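Local atomic coordinates of uncharacterized protein (Bacteroides eggerthii DSM 20697, PDB entry 4ECO), a protein that is of unknown function but, as a leucine-rich repeat protein, probably binds other proteins. Residues A58-F62 with Q72-S76. Residue numbers count along the deposited sequence, not the author numbering.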
ATOM      1  N   ALA A  58     -20.457 -19.379 -15.137  1.00 61.32           N
ATOM      2  CA  ALA A  58     -20.235 -20.837 -15.050  1.00 61.05           C
ATOM      3  C   ALA A  58     -20.856 -21.430 -13.771  1.00 63.12           C
ATOM      4  O   ALA A  58     -21.312 -20.666 -12.893  1.00 63.45           O
ATOM      5  CB  ALA A  58     -18.742 -21.149 -15.094  1.00 61.33           C
ATOM      6  N   ASN A  59     -20.889 -22.801 -13.682  1.00 55.39           N
ATOM      7  CA  ASN A  59     -21.405 -23.581 -12.545  1.00 52.07           C
ATOM      8  C   ASN A  59     -20.950 -25.029 -12.655  1.00 51.91           C
ATOM      9  O   ASN A  59     -20.573 -25.481 -13.732  1.00 52.16           O
ATOM     10  CB  ASN A  59     -22.953 -23.501 -12.466  1.00 44.70           C
ATOM     11  CG  ASN A  59     -23.597 -24.014 -11.184  1.00 54.29           C
ATOM     12  OD1 ASN A  59     -22.941 -24.404 -10.202  1.00 48.55           O
ATOM     13  ND2 ASN A  59     -24.921 -24.016 -11.159  1.00 41.12           N
ATOM     14  N   TRP A  60     -20.984 -25.755 -11.540  1.00 45.91           N
ATOM     15  CA  TRP A  60     -20.693 -27.175 -11.526  1.00 45.42           C
ATOM     16  C   TRP A  60     -21.814 -27.931 -12.259  1.00 49.15           C
ATOM     17  O   TRP A  60     -22.949 -27.447 -12.362  1.00 48.18           O
ATOM     18  CB  TRP A  60     -20.534 -27.684 -10.087  1.00 43.58           C
ATOM     19  CG  TRP A  60     -19.330 -27.142  -9.369  1.00 43.45           C
ATOM     20  CD1 TRP A  60     -18.428 -26.234  -9.838  1.00 45.56           C
ATOM     21  CD2 TRP A  60     -18.882 -27.510  -8.054  1.00 42.99           C
ATOM     22  NE1 TRP A  60     -17.444 -26.015  -8.897  1.00 44.43           N
ATOM     23  CE2 TRP A  60     -17.703 -26.780  -7.792  1.00 45.99           C
ATOM     24  CE3 TRP A  60     -19.361 -28.395  -7.071  1.00 44.65           C
ATOM     25  CZ2 TRP A  60     -17.016 -26.878  -6.575  1.00 44.97           C
ATOM     26  CZ3 TRP A  60     -18.669 -28.506  -5.870  1.00 45.51           C
ATOM     27  CH2 TRP A  60     -17.508 -27.766  -5.635  1.00 45.41           C
ATOM     28  N   ASN A  61     -21.489 -29.087 -12.810  1.00 45.59           N
ATOM     29  CA  ASN A  61     -22.470 -29.880 -13.525  1.00 45.12           C
ATOM     30  C   ASN A  61     -22.260 -31.318 -13.165  1.00 49.43           C
ATOM     31  O   ASN A  61     -21.116 -31.811 -13.221  1.00 49.84           O
ATOM     32  CB  ASN A  61     -22.341 -29.642 -15.018  1.00 44.61           C
ATOM     33  CG  ASN A  61     -23.398 -30.337 -15.800  1.00 53.79           C
ATOM     34  OD1 ASN A  61     -23.217 -31.478 -16.208  1.00 63.26           O
ATOM     35  ND2 ASN A  61     -24.530 -29.675 -16.019  1.00 33.74           N
ATOM     36  N   PHE A  62     -23.352 -31.989 -12.741  1.00 44.77           N
ATOM     37  CA  PHE A  62     -23.307 -33.389 -12.305  1.00 43.27           C
ATOM     38  C   PHE A  62     -24.160 -34.258 -13.244  1.00 45.67           C
ATOM     39  O   PHE A  62     -24.385 -35.446 -12.976  1.00 46.32           O
ATOM     40  CB  PHE A  62     -23.736 -33.513 -10.821  1.00 44.36           C
ATOM     41  CG  PHE A  62     -22.797 -32.782  -9.888  1.00 44.98           C
ATOM     42  CD1 PHE A  62     -21.598 -33.362  -9.486  1.00 47.64           C
ATOM     43  CD2 PHE A  62     -23.077 -31.486  -9.466  1.00 45.13           C
ATOM     44  CE1 PHE A  62     -20.693 -32.654  -8.700  1.00 46.79           C
ATOM     45  CE2 PHE A  62     -22.171 -30.786  -8.675  1.00 46.52           C
ATOM     46  CZ  PHE A  62     -20.984 -31.373  -8.303  1.00 44.35           C
ATOM     47  N   GLN A  72     -14.692 -29.848 -12.665  1.00 40.69           N
ATOM     48  CA  GLN A  72     -15.515 -28.722 -12.261  1.00 40.01           C
ATOM     49  C   GLN A  72     -14.747 -27.431 -12.252  1.00 41.17           C
ATOM     50  O   GLN A  72     -13.610 -27.405 -11.768  1.00 38.39           O
ATOM     51  CB  GLN A  72     -16.110 -28.920 -10.830  1.00 41.71           C
ATOM     52  CG  GLN A  72     -16.939 -30.190 -10.573  1.00 44.71           C
ATOM     53  CD  GLN A  72     -18.122 -30.345 -11.468  1.00 51.92           C
ATOM     54  OE1 GLN A  72     -18.549 -29.407 -12.147  1.00 45.80           O
ATOM     55  NE2 GLN A  72     -18.664 -31.557 -11.507  1.00 43.27           N
ATOM     56  N   PRO A  73     -15.408 -26.314 -12.663  1.00 38.75           N
ATOM     57  CA  PRO A  73     -14.756 -25.001 -12.545  1.00 37.67           C
ATOM     58  C   PRO A  73     -14.469 -24.675 -11.062  1.00 41.98           C
ATOM     59  O   PRO A  73     -15.357 -24.774 -10.216  1.00 41.65           O
ATOM     60  CB  PRO A  73     -15.778 -24.054 -13.183  1.00 38.37           C
ATOM     61  CG  PRO A  73     -17.075 -24.743 -13.074  1.00 43.39           C
ATOM     62  CD  PRO A  73     -16.779 -26.184 -13.217  1.00 40.03           C
ATOM     63  N   GLY A  74     -13.209 -24.397 -10.752  1.00 38.30           N
ATOM     64  CA  GLY A  74     -12.779 -24.093  -9.391  1.00 38.03           C
ATOM     65  C   GLY A  74     -12.256 -25.291  -8.619  1.00 44.10           C
ATOM     66  O   GLY A  74     -11.908 -25.177  -7.429  1.00 44.18           O
ATOM     67  N   VAL A  75     -12.195 -26.460  -9.304  1.00 40.84           N
ATOM     68  CA  VAL A  75     -11.724 -27.709  -8.711  1.00 40.78           C
ATOM     69  C   VAL A  75     -10.553 -28.240  -9.502  1.00 44.47           C
ATOM     70  O   VAL A  75     -10.648 -28.380 -10.715  1.00 44.26           O
ATOM     71  CB  VAL A  75     -12.835 -28.792  -8.595  1.00 45.03           C
ATOM     72  CG1 VAL A  75     -12.274 -30.095  -8.024  1.00 45.31           C
ATOM     73  CG2 VAL A  75     -14.016 -28.297  -7.759  1.00 44.00           C
ATOM     74  N   SER A  76      -9.448 -28.538  -8.789  1.00 41.14           N
ATOM     75  CA  SER A  76      -8.240 -29.187  -9.290  1.00 40.97           C
ATOM     76  C   SER A  76      -8.160 -30.622  -8.741  1.00 45.27           C
ATOM     77  O   SER A  76      -8.481 -30.882  -7.569  1.00 43.82           O
ATOM     78  CB  SER A  76      -6.988 -28.398  -8.903  1.00 42.92           C
ATOM     79  OG  SER A  76      -6.616 -28.523  -7.541  1.00 46.30           O
TER
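Gln72, Trp60 and Pro73 account for most of the 304 Å² buried between 58-62 and 72-76. The carboxamide of Gln72 bonds to both backbone polar groups of Asn61: Asn61 N donates to Gln72 OE1 (3.0 Å, N-H...O 157°) and Gln72 NE2 donates to Asn61 O (3.0 Å, 171°), so a side chain pairs with the main chain much as a neighbouring strand would. Gln72 NE2 also reaches Trp69 O, and it lies over one face of the Phe62 ring, 3.6 Å from Phe62 CE1. Gln72 CB lies over the face of the Trp60 five-membered ring, 3.7 Å from its centroid and 13° off the normal, a CH-pi contact. Near the indole plane, Trp60 NE1 donates to Pro73 O (2.8 Å, 144°). Trp60 CD1 meets Pro73 CD at 3.8 Å and Trp60 CZ2 meets Val75 CG2 at 3.5 Å. The acceptor belongs to a type II turn closed by Val75 N to Gln72 O (3.0 Å), with Gly74 at phi 94°, where a CB would collide with the preceding carbonyl. Trp39, Trp47 and Phe91 also pack on Trp60, beside strand 75-77 at the start of the repeat sheet, consistent with an N-terminal capping segment. The chemistry implies that side-chain-to-backbone hydrogen bonds in both directions, Gln72 on Asn61 and buried Trp60 on Pro73, hold loop to turn without strand pairing between the segments.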